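Long-range contacts in precorrin-6A reductase (Rhodobacter capsulatus, PDB 4X7G), which catalyses the NADPH-dependent reduction of precorrin-6A, a step of cobalamin biosynthesis, in a cleft between two Rossmann-type domains: residues 58-63 with 85-90; 2-7 with 65-70; 123-128 with 145-150; 108-113 with 215-220. All blocks are in the same frame, centred on the assembly; numbering follows the deposited sequence. Where two conformers were deposited one is given.

Contact 1: residues 58-63 with 85-90; sequences DYLTRE and AACAQT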
loop_
_atom_site.group_PDB
_atom_site.type_symbol
_atom_site.label_atom_id
_atom_site.label_comp_id
_atom_site.label_asym_id
_atom_site.label_seq_id
_atom_site.Cartn_x
_atom_site.Cartn_y
_atom_site.Cartn_z
ATOM N N ASP A 58 14.993 4.274 18.473
ATOM C CA ASP A 58 14.698 4.988 19.669
ATOM C C ASP A 58 13.262 4.707 20.121
ATOM O O ASP A 58 12.933 4.521 21.292
ATOM C CB ASP A 58 14.906 6.526 19.581
ATOM C CG ASP A 58 14.617 7.257 20.904
ATOM O OD1 ASP A 58 15.353 6.962 21.900
ATOM O OD2 ASP A 58 13.641 8.113 20.969
ATOM N N TYR A 59 12.321 4.771 19.189
ATOM C CA TYR A 59 10.904 4.495 19.499
ATOM C C TYR A 59 10.715 3.076 20.033
ATOM O O TYR A 59 10.020 2.870 21.046
ATOM C CB TYR A 59 10.070 4.696 18.217
ATOM C CG TYR A 59 8.661 4.341 18.440
ATOM C CD1 TYR A 59 7.807 5.241 18.967
ATOM C CD2 TYR A 59 8.217 3.055 18.139
ATOM C CE1 TYR A 59 6.430 4.911 19.160
ATOM C CE2 TYR A 59 6.910 2.691 18.387
ATOM C CZ TYR A 59 6.076 3.559 18.831
ATOM O OH TYR A 59 4.798 3.159 19.048
ATOM N N LEU A 60 11.291 2.102 19.332
ATOM C CA LEU A 60 11.096 0.735 19.773
ATOM C C LEU A 60 11.569 0.540 21.223
ATOM O O LEU A 60 10.994 -0.192 22.013
ATOM C CB LEU A 60 11.867 -0.242 18.856
ATOM C CG LEU A 60 11.404 -0.282 17.398
ATOM C CD1 LEU A 60 12.344 -1.133 16.546
ATOM C CD2 LEU A 60 9.969 -0.882 17.311
ATOM N N THR A 61 12.666 1.253 21.526
ATOM C CA THR A 61 13.288 1.098 22.860
ATOM C C THR A 61 12.403 1.801 23.904
ATOM O O THR A 61 12.064 1.198 24.936
ATOM C CB THR A 61 14.739 1.689 22.826
ATOM O OG1 THR A 61 15.477 1.032 21.826
ATOM C CG2 THR A 61 15.425 1.536 24.191
ATOM N N ARG A 62 12.058 3.030 23.668
ATOM C CA ARG A 62 11.300 3.787 24.679
ATOM C C ARG A 62 9.922 3.259 24.867
ATOM O O ARG A 62 9.352 3.318 25.971
ATOM C CB ARG A 62 11.302 5.263 24.431
ATOM C CG ARG A 62 10.685 5.748 23.198
ATOM C CD ARG A 62 10.656 7.262 23.296
ATOM N NE ARG A 62 11.988 7.874 23.231
ATOM C CZ ARG A 62 12.785 8.206 24.256
ATOM N NH1 ARG A 62 12.436 7.979 25.521
ATOM N NH2 ARG A 62 13.973 8.775 24.003
ATOM N N GLU A 63 9.305 2.718 23.802
ATOM C CA GLU A 63 7.920 2.247 23.827
ATOM C C GLU A 63 7.934 0.857 24.374
ATOM O O GLU A 63 6.813 0.341 24.689
ATOM C CB GLU A 63 7.256 2.454 22.414
ATOM C CG GLU A 63 5.745 2.196 22.282
ATOM C CD GLU A 63 4.917 3.201 23.053
ATOM O OE1 GLU A 63 5.213 4.461 23.142
ATOM O OE2 GLU A 63 3.834 2.724 23.430
ATOM N N ALA A 85 16.221 -2.715 9.425
ATOM C CA ALA A 85 17.459 -2.250 10.069
ATOM C C ALA A 85 17.229 -1.964 11.506
ATOM O O ALA A 85 18.063 -2.413 12.380
ATOM C CB ALA A 85 18.014 -1.071 9.342
ATOM N N ALA A 86 16.135 -1.283 11.860
ATOM C CA ALA A 86 15.902 -0.912 13.251
ATOM C C ALA A 86 15.636 -2.174 14.103
ATOM O O ALA A 86 16.073 -2.283 15.275
ATOM C CB ALA A 86 14.761 0.042 13.388
ATOM N N CYS A 87 14.866 -3.133 13.604
ATOM C CA CYS A 87 14.590 -4.364 14.339
ATOM C C CYS A 87 15.847 -5.200 14.495
ATOM O O CYS A 87 16.042 -5.827 15.569
ATOM C CB CYS A 87 13.465 -5.169 13.625
ATOM S SG CYS A 87 11.842 -4.356 13.836
ATOM N N ALA A 88 16.682 -5.218 13.477
ATOM C CA ALA A 88 17.956 -5.976 13.639
ATOM C C ALA A 88 18.817 -5.340 14.713
ATOM O O ALA A 88 19.397 -6.135 15.557
ATOM C CB ALA A 88 18.712 -6.023 12.350
ATOM N N GLN A 89 18.897 -4.019 14.729
ATOM C CA GLN A 89 19.712 -3.272 15.739
ATOM C C GLN A 89 19.215 -3.466 17.160
ATOM O O GLN A 89 20.009 -3.530 18.133
ATOM C CB GLN A 89 19.761 -1.760 15.460
ATOM C CG GLN A 89 20.921 -1.073 16.164
ATOM C CD GLN A 89 20.941 0.420 15.986
ATOM O OE1 GLN A 89 20.697 0.939 14.911
ATOM N NE2 GLN A 89 21.233 1.124 17.058
ATOM N N THR A 90 17.922 -3.580 17.350
ATOM C CA THR A 90 17.363 -3.714 18.657
ATOM C C THR A 90 17.078 -5.131 19.075
ATOM O O THR A 90 16.699 -5.379 20.228
ATOM C CB THR A 90 16.072 -2.891 18.770
ATOM O OG1 THR A 90 15.142 -3.344 17.739
ATOM C CG2 THR A 90 16.274 -1.409 18.565
#

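Contact 2: residues 2-7 with 65-70; sequences TRLLVL and VSHVID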
loop_
_atom_site.group_PDB
_atom_site.type_symbol
_atom_site.label_atom_id
_atom_site.label_comp_id
_atom_site.label_asym_id
_atom_site.label_seq_id
_atom_site.Cartn_x
_atom_site.Cartn_y
_atom_site.Cartn_z
ATOM N N THR A 2 4.566 -8.423 26.053
ATOM C CA THR A 2 4.145 -8.246 24.639
ATOM C C THR A 2 3.704 -6.866 24.470
ATOM O O THR A 2 2.859 -6.346 25.200
ATOM C CB THR A 2 3.042 -9.189 24.347
ATOM O OG1 THR A 2 2.690 -9.134 22.888
ATOM C CG2 THR A 2 1.834 -8.940 25.115
ATOM N N ARG A 3 4.207 -6.196 23.432
ATOM C CA ARG A 3 3.700 -4.901 23.014
ATOM C C ARG A 3 3.987 -4.794 21.500
ATOM O O ARG A 3 5.173 -4.704 21.125
ATOM C CB ARG A 3 4.274 -3.714 23.771
ATOM C CG ARG A 3 3.498 -2.413 23.433
ATOM C CD ARG A 3 3.812 -1.256 24.386
ATOM N NE ARG A 3 3.060 -0.030 24.139
ATOM C CZ ARG A 3 1.782 0.209 24.417
ATOM N NH1 ARG A 3 1.395 1.443 24.013
ATOM N NH2 ARG A 3 0.962 -0.660 25.100
ATOM N N LEU A 4 2.959 -4.865 20.678
ATOM C CA LEU A 4 3.133 -4.923 19.246
ATOM C C LEU A 4 3.114 -3.593 18.634
ATOM O O LEU A 4 2.352 -2.694 19.067
ATOM C CB LEU A 4 2.019 -5.773 18.703
ATOM C CG LEU A 4 1.758 -7.168 19.328
ATOM C CD1 LEU A 4 0.595 -7.872 18.647
ATOM C CD2 LEU A 4 3.015 -7.992 19.347
ATOM N N LEU A 5 3.867 -3.435 17.544
ATOM C CA LEU A 5 3.774 -2.236 16.670
ATOM C C LEU A 5 3.342 -2.728 15.305
ATOM O O LEU A 5 4.018 -3.554 14.710
ATOM C CB LEU A 5 5.130 -1.512 16.581
ATOM C CG LEU A 5 5.172 -0.319 15.630
ATOM C CD1 LEU A 5 4.296 0.789 16.096
ATOM C CD2 LEU A 5 6.602 0.135 15.506
ATOM N N VAL A 6 2.248 -2.179 14.814
ATOM C CA VAL A 6 1.780 -2.461 13.448
ATOM C C VAL A 6 2.037 -1.242 12.611
ATOM O O VAL A 6 1.460 -0.193 12.848
ATOM C CB VAL A 6 0.299 -2.817 13.434
ATOM C CG1 VAL A 6 -0.163 -3.018 11.994
ATOM C CG2 VAL A 6 -0.017 -4.014 14.331
ATOM N N LEU A 7 2.946 -1.392 11.649
ATOM C CA LEU A 7 3.153 -0.349 10.672
ATOM C C LEU A 7 2.064 -0.510 9.631
ATOM O O LEU A 7 1.978 -1.582 9.004
ATOM C CB LEU A 7 4.564 -0.420 10.062
ATOM C CG LEU A 7 5.712 -0.404 11.092
ATOM C CD1 LEU A 7 7.041 -0.649 10.329
ATOM C CD2 LEU A 7 5.726 0.872 11.861
ATOM N N VAL A 65 8.559 -2.013 22.615
ATOM C CA VAL A 65 7.979 -2.911 21.578
ATOM C C VAL A 65 8.682 -4.268 21.602
ATOM O O VAL A 65 9.908 -4.375 21.582
ATOM C CB VAL A 65 8.048 -2.229 20.226
ATOM C CG1 VAL A 65 7.594 -3.163 19.129
ATOM C CG2 VAL A 65 7.205 -0.957 20.196
ATOM N N SER A 66 7.892 -5.337 21.582
ATOM C CA SER A 66 8.423 -6.642 21.482
ATOM C C SER A 66 8.471 -7.227 20.113
ATOM O O SER A 66 9.292 -8.119 19.816
ATOM C CB SER A 66 7.603 -7.583 22.379
ATOM O OG SER A 66 6.219 -7.615 22.055
ATOM N N HIS A 67 7.537 -6.848 19.249
ATOM C CA HIS A 67 7.362 -7.409 17.919
ATOM C C HIS A 67 6.846 -6.292 17.049
ATOM O O HIS A 67 5.945 -5.510 17.448
ATOM C CB HIS A 67 6.341 -8.569 17.864
ATOM C CG HIS A 67 6.608 -9.673 18.818
ATOM N ND1 HIS A 67 6.360 -9.563 20.155
ATOM C CD2 HIS A 67 7.098 -10.901 18.593
ATOM C CE1 HIS A 67 6.759 -10.689 20.723
ATOM N NE2 HIS A 67 7.139 -11.553 19.799
ATOM N N VAL A 68 7.312 -6.274 15.795
ATOM C CA VAL A 68 6.826 -5.387 14.768
ATOM C C VAL A 68 6.204 -6.222 13.647
ATOM O O VAL A 68 6.818 -7.131 13.136
ATOM C CB VAL A 68 7.947 -4.526 14.170
ATOM C CG1 VAL A 68 7.444 -3.636 13.039
ATOM C CG2 VAL A 68 8.572 -3.675 15.260
ATOM N N ILE A 69 4.983 -5.834 13.251
ATOM C CA ILE A 69 4.384 -6.321 11.995
ATOM C C ILE A 69 4.380 -5.180 11.018
ATOM O O ILE A 69 3.734 -4.165 11.235
ATOM C CB ILE A 69 2.964 -6.872 12.170
ATOM C CG1 ILE A 69 2.958 -7.962 13.254
ATOM C CG2 ILE A 69 2.501 -7.404 10.803
ATOM C CD1 ILE A 69 3.773 -9.182 12.985
ATOM N N ASP A 70 5.210 -5.355 9.982
ATOM C CA ASP A 70 5.274 -4.369 8.927
ATOM C C ASP A 70 4.192 -4.667 7.918
ATOM O O ASP A 70 4.373 -5.508 7.041
ATOM C CB ASP A 70 6.666 -4.405 8.262
ATOM C CG ASP A 70 6.731 -3.545 7.041
ATOM O OD1 ASP A 70 5.798 -2.766 6.786
ATOM O OD2 ASP A 70 7.760 -3.686 6.292
#

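Contact 3: residues 123-128 with 145-150; sequences LPQAPA and APQHHY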
loop_
_atom_site.group_PDB
_atom_site.type_symbol
_atom_site.label_atom_id
_atom_site.label_comp_id
_atom_site.label_asym_id
_atom_site.label_seq_id
_atom_site.Cartn_x
_atom_site.Cartn_y
_atom_site.Cartn_z
ATOM N N LEU A 123 3.474 3.831 -22.149
ATOM C CA LEU A 123 2.262 4.363 -22.708
ATOM C C LEU A 123 2.395 4.601 -24.228
ATOM O O LEU A 123 3.526 4.945 -24.648
ATOM C CB LEU A 123 1.913 5.674 -22.043
ATOM C CG LEU A 123 1.474 5.519 -20.568
ATOM C CD1 LEU A 123 1.275 6.892 -19.942
ATOM C CD2 LEU A 123 0.222 4.734 -20.474
ATOM N N PRO A 124 1.340 4.454 -24.951
ATOM C CA PRO A 124 1.452 4.723 -26.406
ATOM C C PRO A 124 1.746 6.149 -26.715
ATOM O O PRO A 124 1.570 7.078 -25.916
ATOM C CB PRO A 124 0.104 4.290 -26.883
ATOM C CG PRO A 124 -0.816 4.564 -25.752
ATOM C CD PRO A 124 -0.057 4.273 -24.489
ATOM N N GLN A 125 2.244 6.391 -27.965
ATOM C CA GLN A 125 2.485 7.727 -28.375
ATOM C C GLN A 125 1.221 8.611 -28.593
ATOM O O GLN A 125 1.181 9.751 -28.180
ATOM C CB GLN A 125 3.401 7.659 -29.645
ATOM C CG GLN A 125 3.825 9.049 -30.061
ATOM C CD GLN A 125 4.832 9.614 -29.067
ATOM O OE1 GLN A 125 5.455 8.873 -28.230
ATOM N NE2 GLN A 125 4.949 10.926 -29.056
ATOM N N ALA A 126 0.280 8.054 -29.280
ATOM C CA ALA A 126 -0.989 8.749 -29.592
ATOM C C ALA A 126 -1.791 8.923 -28.302
ATOM O O ALA A 126 -1.797 7.982 -27.439
ATOM C CB ALA A 126 -1.759 7.826 -30.489
ATOM N N PRO A 127 -2.356 10.078 -28.162
ATOM C CA PRO A 127 -3.106 10.312 -26.907
ATOM C C PRO A 127 -4.140 9.237 -26.566
ATOM O O PRO A 127 -4.943 8.732 -27.386
ATOM C CB PRO A 127 -3.766 11.699 -27.185
ATOM C CG PRO A 127 -2.828 12.378 -28.191
ATOM C CD PRO A 127 -2.568 11.222 -29.103
ATOM N N ALA A 128 -4.115 8.860 -25.285
ATOM C CA ALA A 128 -4.952 7.792 -24.715
ATOM C C ALA A 128 -5.699 8.367 -23.503
ATOM O O ALA A 128 -5.560 9.534 -23.208
ATOM C CB ALA A 128 -4.040 6.605 -24.326
ATOM N N ALA A 145 4.944 12.316 -20.205
ATOM C CA ALA A 145 4.050 11.924 -21.272
ATOM C C ALA A 145 2.812 12.777 -21.184
ATOM O O ALA A 145 1.641 12.279 -20.883
ATOM C CB ALA A 145 3.728 10.413 -21.273
ATOM N N PRO A 146 2.882 14.083 -21.389
ATOM C CA PRO A 146 1.785 14.994 -21.099
ATOM C C PRO A 146 0.670 14.936 -22.054
ATOM O O PRO A 146 -0.391 15.595 -21.742
ATOM C CB PRO A 146 2.513 16.359 -21.124
ATOM C CG PRO A 146 3.572 16.163 -22.149
ATOM C CD PRO A 146 4.108 14.788 -21.861
ATOM N N GLN A 147 0.790 14.312 -23.183
ATOM C CA GLN A 147 -0.208 14.302 -24.237
ATOM C C GLN A 147 -1.531 13.573 -23.907
ATOM O O GLN A 147 -2.555 13.719 -24.618
ATOM C CB GLN A 147 0.325 13.765 -25.561
ATOM C CG GLN A 147 0.608 12.277 -25.666
ATOM C CD GLN A 147 2.004 11.891 -25.191
ATOM O OE1 GLN A 147 2.662 12.525 -24.306
ATOM N NE2 GLN A 147 2.437 10.771 -25.706
ATOM N N HIS A 148 -1.481 12.668 -22.929
ATOM C CA HIS A 148 -2.666 11.827 -22.622
ATOM C C HIS A 148 -3.687 12.609 -21.811
ATOM O O HIS A 148 -3.304 13.539 -21.092
ATOM C CB HIS A 148 -2.204 10.587 -21.875
ATOM C CG HIS A 148 -1.250 9.794 -22.698
ATOM N ND1 HIS A 148 -1.617 9.286 -23.904
ATOM C CD2 HIS A 148 0.054 9.501 -22.524
ATOM C CE1 HIS A 148 -0.558 8.666 -24.442
ATOM N NE2 HIS A 148 0.455 8.757 -23.628
ATOM N N HIS A 149 -4.907 12.066 -21.844
ATOM C CA HIS A 149 -5.847 12.427 -20.761
ATOM C C HIS A 149 -5.628 11.458 -19.584
ATOM O O HIS A 149 -5.626 10.240 -19.850
ATOM C CB HIS A 149 -7.290 12.322 -21.237
ATOM C CG HIS A 149 -8.265 12.372 -20.107
ATOM N ND1 HIS A 149 -8.447 13.492 -19.343
ATOM C CD2 HIS A 149 -9.049 11.425 -19.564
ATOM C CE1 HIS A 149 -9.249 13.219 -18.358
ATOM N NE2 HIS A 149 -9.659 11.995 -18.477
ATOM N N TYR A 150 -5.476 11.964 -18.421
ATOM C CA TYR A 150 -5.254 11.195 -17.243
ATOM C C TYR A 150 -6.440 11.290 -16.294
ATOM O O TYR A 150 -6.971 12.402 -16.045
ATOM C CB TYR A 150 -3.998 11.593 -16.523
ATOM C CG TYR A 150 -2.712 11.294 -17.262
ATOM C CD1 TYR A 150 -2.313 9.992 -17.394
ATOM C CD2 TYR A 150 -1.945 12.285 -17.877
ATOM C CE1 TYR A 150 -1.118 9.683 -18.081
ATOM C CE2 TYR A 150 -0.797 12.001 -18.564
ATOM C CZ TYR A 150 -0.385 10.696 -18.613
ATOM O OH TYR A 150 0.815 10.336 -19.250
HETATM O O HOH W 1 3.332 8.328 -24.287
#

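Contact 4: residues 108-113 with 215-220; sequences DRWTHV and LPVILI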
loop_
_atom_site.group_PDB
_atom_site.type_symbol
_atom_site.label_atom_id
_atom_site.label_comp_id
_atom_site.label_asym_id
_atom_site.label_seq_id
_atom_site.Cartn_x
_atom_site.Cartn_y
_atom_site.Cartn_z
ATOM N N ASP A 108 -7.133 -11.361 -18.279
ATOM C CA ASP A 108 -6.200 -10.226 -18.001
ATOM C C ASP A 108 -5.370 -9.945 -19.225
ATOM O O ASP A 108 -4.917 -10.893 -19.897
ATOM C CB ASP A 108 -5.344 -10.577 -16.816
ATOM C CG ASP A 108 -6.070 -10.558 -15.511
ATOM O OD1 ASP A 108 -7.092 -9.790 -15.335
ATOM O OD2 ASP A 108 -5.712 -11.312 -14.638
ATOM N N ARG A 109 -5.105 -8.684 -19.501
ATOM C CA ARG A 109 -4.173 -8.283 -20.529
ATOM C C ARG A 109 -3.146 -7.367 -19.915
ATOM O O ARG A 109 -3.406 -6.154 -19.803
ATOM C CB ARG A 109 -4.854 -7.612 -21.723
ATOM C CG ARG A 109 -3.908 -7.332 -22.930
ATOM C CD ARG A 109 -4.632 -7.225 -24.294
ATOM N NE ARG A 109 -5.867 -6.358 -24.195
ATOM C CZ ARG A 109 -6.026 -5.148 -24.718
ATOM N NH1 ARG A 109 -4.988 -4.598 -25.309
ATOM N NH2 ARG A 109 -7.193 -4.480 -24.603
ATOM N N TRP A 110 -2.117 -7.941 -19.400
ATOM C CA TRP A 110 -1.117 -7.244 -18.600
ATOM C C TRP A 110 0.199 -7.140 -19.265
ATOM O O TRP A 110 0.658 -8.115 -19.948
ATOM C CB TRP A 110 -0.933 -7.919 -17.258
ATOM C CG TRP A 110 -2.112 -7.920 -16.326
ATOM C CD1 TRP A 110 -3.349 -7.357 -16.522
ATOM C CD2 TRP A 110 -2.137 -8.525 -15.039
ATOM N NE1 TRP A 110 -4.096 -7.551 -15.377
ATOM C CE2 TRP A 110 -3.430 -8.281 -14.496
ATOM C CE3 TRP A 110 -1.204 -9.218 -14.277
ATOM C CZ2 TRP A 110 -3.768 -8.709 -13.227
ATOM C CZ3 TRP A 110 -1.551 -9.594 -12.996
ATOM C CH2 TRP A 110 -2.823 -9.377 -12.517
ATOM N N THR A 111 0.879 -6.015 -19.106
ATOM C CA THR A 111 2.320 -5.927 -19.360
ATOM C C THR A 111 2.999 -5.523 -18.094
ATOM O O THR A 111 2.378 -4.812 -17.256
ATOM C CB THR A 111 2.687 -5.048 -20.524
ATOM O OG1 THR A 111 2.100 -3.754 -20.312
ATOM C CG2 THR A 111 2.232 -5.592 -21.843
ATOM N N HIS A 112 4.218 -5.913 -17.860
ATOM C CA HIS A 112 4.997 -5.635 -16.723
ATOM C C HIS A 112 6.118 -4.694 -16.996
ATOM O O HIS A 112 6.762 -4.812 -18.102
ATOM C CB HIS A 112 5.647 -6.986 -16.212
ATOM C CG HIS A 112 4.632 -7.971 -15.770
ATOM N ND1 HIS A 112 3.976 -8.902 -16.513
ATOM C CD2 HIS A 112 4.205 -8.093 -14.522
ATOM C CE1 HIS A 112 3.111 -9.573 -15.712
ATOM N NE2 HIS A 112 3.244 -9.073 -14.532
ATOM N N VAL A 113 6.361 -3.788 -16.098
ATOM C CA VAL A 113 7.464 -2.833 -16.148
ATOM C C VAL A 113 8.107 -2.752 -14.768
ATOM O O VAL A 113 7.479 -3.061 -13.757
ATOM C CB VAL A 113 6.996 -1.465 -16.598
ATOM C CG1 VAL A 113 6.490 -1.497 -18.041
ATOM C CG2 VAL A 113 5.969 -0.839 -15.706
ATOM N N LEU A 215 -9.712 -4.102 -20.850
ATOM C CA LEU A 215 -8.690 -3.071 -20.939
ATOM C C LEU A 215 -7.315 -3.620 -20.558
ATOM O O LEU A 215 -7.253 -4.539 -19.715
ATOM C CB LEU A 215 -9.008 -1.998 -19.949
ATOM C CG LEU A 215 -10.328 -1.267 -20.176
ATOM C CD1 LEU A 215 -10.616 -0.193 -19.097
ATOM C CD2 LEU A 215 -10.405 -0.693 -21.551
ATOM N N PRO A 216 -6.256 -3.083 -21.125
ATOM C CA PRO A 216 -4.887 -3.441 -20.725
ATOM C C PRO A 216 -4.487 -2.753 -19.428
ATOM O O PRO A 216 -4.923 -1.609 -19.178
ATOM C CB PRO A 216 -4.091 -2.955 -21.910
ATOM C CG PRO A 216 -4.798 -1.682 -22.332
ATOM C CD PRO A 216 -6.257 -2.046 -22.187
ATOM N N VAL A 217 -3.636 -3.429 -18.712
ATOM C CA VAL A 217 -3.037 -2.915 -17.487
ATOM C C VAL A 217 -1.542 -2.882 -17.671
ATOM O O VAL A 217 -0.960 -3.918 -18.126
ATOM C CB VAL A 217 -3.391 -3.729 -16.255
ATOM C CG1 VAL A 217 -2.767 -3.169 -15.009
ATOM C CG2 VAL A 217 -4.896 -3.854 -16.112
ATOM N N ILE A 218 -0.880 -1.780 -17.362
ATOM C CA ILE A 218 0.588 -1.678 -17.258
ATOM C C ILE A 218 0.886 -1.794 -15.795
ATOM O O ILE A 218 0.473 -0.927 -15.014
ATOM C CB ILE A 218 1.055 -0.366 -17.811
ATOM C CG1 ILE A 218 0.771 -0.287 -19.306
ATOM C CG2 ILE A 218 2.542 -0.115 -17.549
ATOM C CD1 ILE A 218 0.784 1.104 -19.904
ATOM N N LEU A 219 1.475 -2.894 -15.381
ATOM C CA LEU A 219 1.632 -3.302 -13.982
ATOM C C LEU A 219 3.067 -3.157 -13.563
ATOM O O LEU A 219 3.975 -3.759 -14.186
ATOM C CB LEU A 219 1.127 -4.777 -13.832
ATOM C CG LEU A 219 1.037 -5.280 -12.444
ATOM C CD1 LEU A 219 0.027 -4.537 -11.627
ATOM C CD2 LEU A 219 0.725 -6.765 -12.477
ATOM N N ILE A 220 3.306 -2.386 -12.524
ATOM C CA ILE A 220 4.655 -2.081 -12.098
ATOM C C ILE A 220 5.065 -3.147 -11.038
ATOM O O ILE A 220 4.387 -3.403 -10.033
ATOM C CB ILE A 220 4.719 -0.704 -11.467
ATOM C CG1 ILE A 220 4.259 0.367 -12.494
ATOM C CG2 ILE A 220 6.116 -0.384 -10.984
ATOM C CD1 ILE A 220 3.721 1.616 -11.906
HETATM O O HOH W 2 -6.496 -6.655 -18.099
HETATM O O HOH W 3 -0.599 -3.562 -21.013
#

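Contact 1: residues 58-63 with 85-90
Leu60 of helix 52-63 reaches across to helix 77-90 and sets its CD1 methyl 3.8 Å from Thr90 OG1. The two helices are neighbours on one face of the parallel sheet of the Rossmann-fold domain that holds the nucleotide. Their short segments cross at -50° with axes 10.1 Å apart, a spacing that one branched side chain can bridge if the residues opposite are small. Accordingly the same CD1 lies 4.1 Å from Ala86 CB and 4.2 Å from Cys87 SG. With CG anti to the carbonyl carbon (chi1 -64°) and CD1 anti to CA, the extended side chain of Leu60 carries this methyl out to Thr90. The two side chains cross at about a right angle. Beneath this layer, Leu60 and Cys87 both rest on Val68 of strand 67-70, the strand that links the two helices along the chain.

Toward solvent the packing thins: Thr61 OG1 stands 4.2 Å from Thr90 CG2, and the Thr61 hydroxyl is bonded within its own helix to Val57 O. Threonine suits position 90 because its methyl faces Thr61 while its hydroxyl turns back on its own helix. With an alanine here both branches go, and a gap beside Leu60 CD1 and the loss of one donor to Ala86 O would probably follow. That oxygen has two: Thr90 OG1, 2.8 Å from Ala86 O, and Thr90 N, 3.1 Å from the same atom, and they approach from opposite faces of the carbonyl plane.

Contact 2: residues 2-7 with 65-70
Ser66 OG is gripped by two groups, the Arg3 amide across the contact and the imidazole of the next residue. Arg3 N donates to Ser66 OG at 2.8 Å in a nearly straight bond (170° at the hydrogen), and Ser66 OG and the ring nitrogen His67 ND1 are hydrogen-bonded at 2.7 Å. The hydroxyl stands between the backbone N and the carbonyl carbon of its residue (chi1 58°), a rotation that brings it back over the chain to face Arg3. Ser66 N completes the pairing with Arg3 O at 2.8 Å. The imidazole of His67 is fixed at its other nitrogen too, by His244 O.

From here the backbones run as parallel strands, the central pair of the nucleotide-binding Rossmann sheet, with strand 27-31 beyond 4-7 and strand 93-97 beyond 67-70. Leu5 N binds His67 O, Ile69 N binds Leu5 O and Leu7 N binds Ile69 O, each N to O distance being 2.9 Å. Branched apolar residues suit both faces, since helices cover each. On the face of Leu4 and His67, Leu4 CD2 lies 3.7 Å from His67 CB, and helix 11-22 packs over Leu4, Val6 and Ile69. On the side of Leu5 and Val68, Leu5 CB meets Val65 CG1, from the loop leading into the strand, at 3.9 Å, and Leu60 of helix 52-63 covers both. Farther along, Leu7 CD1 touches Val68 CG1 at 4.1 Å, and the Leu7 side chain comes within about 4 Å of the bound NADP. Asp70, buried beside it, spends its carboxylate on Ser80, Thr72 and Arg228.

Contact 3: residues 123-128 with 145-150
The loop between helix 116-122 and strand 129-132 meets the type I turn from Ala145 to His148, which leads into strand 149-154 of the second parallel sheet. The imidazole of His148 slots edge-on into the loop. Its ND1 accepts from Ala128 N at 2.9 Å, close to the ring plane. At the rim, His148 CE1 lies 3.3 Å from Ala126 O. A water bonds His148 NE2 at 3.0 Å, so both ring nitrogens have partners. Histidine suits this place because a flat ring with nitrogens on its rim can occupy a loop lined by backbone groups. In Gln147, CG stands between the backbone N and the carbonyl carbon (chi1 72°) and the chain bends at chi2; this brings CG 3.9 Å above the centre of the His148 ring and turns the amide onward, Gln147 NE2 donating to Gln125 O at 3.0 Å. Leu123 CD1 touches the edge of Tyr150 at its OH, 3.5 Å away, while Tyr150 OH donates to Ala145 O at 2.7 Å, tying turn to strand. His149 N then binds Ala128 O at 2.9 Å, which starts the pairing of parallel strands 129-132 and 149-154 in a Rossmann-type sheet.

Contact 4: residues 108-113 with 215-220
Arg109 and Val217 open a run of four backbone hydrogen bonds between the strands. In the first three, Val217 N to Arg109 O, Thr111 N to Val217 O and Leu219 N to Thr111 O, the N to O distances are 2.8 to 3.0 Å. The last, Val113 N to Leu219 O, is longer at 3.1 Å, its donor tilted 27° from the carbonyl plane. Two waters add to the ladder, one joining Arg109 N to Leu215 O, the other Thr111 OG1 to Val217 O; a threonine at this exposed edge can hold such a water.

These strands belong to the second Rossmann-type sheet, where 109-113 takes the outermost place next to 216-220. Strand 109-113 comes from the chain between the two domains, and the late strand 229-231 returns to the first sheet, an exchange of end strands that is consistent with the strand swapping described for CobK.

Apolar packing differs from face to face. On one, Trp110 CD1 lies 3.6 Å from Val217 CB, and Trp110 CE3 is equally near Leu219 CD2, at 3.6 Å. A chi1 of -64° sets the indole beside its own backbone N, where it lies along Val217 and spans both residues, joined by Leu207 of helix 205-213. A serine in its place would probably strip the indole's cover from Val217 and Leu219, leaving a gap between them and Leu207. On the other face Val113 CG2 meets Ile220 CG1 at 3.8 Å, beneath helix 116-122.

The charged end of Arg109 lies flat against a proline: Pro216 CD sits over one guanidinium face, 3.6 Å from Arg109 NH2, which also donates to Gly214 O.

Contacts 1 and 2 belong to the first domain and touch: the helix pair packs on the strand pair, and Glu63 forms a salt bridge with Arg3. Contacts 3 and 4 share the sheet of the second domain, on the opposite side of the chain's centre, and meet through Leu123 and Ile218. Contacts 2 and 4 both use parallel backbone ladders, but 2 is a buried central pair, whereas 4 lies at a sheet edge and employs waters and exposed polar residues. Contact 1 has no hydrogen bond across its segments and relies on packing; contact 3, partly buried in loops, relies largely on side chains binding backbone.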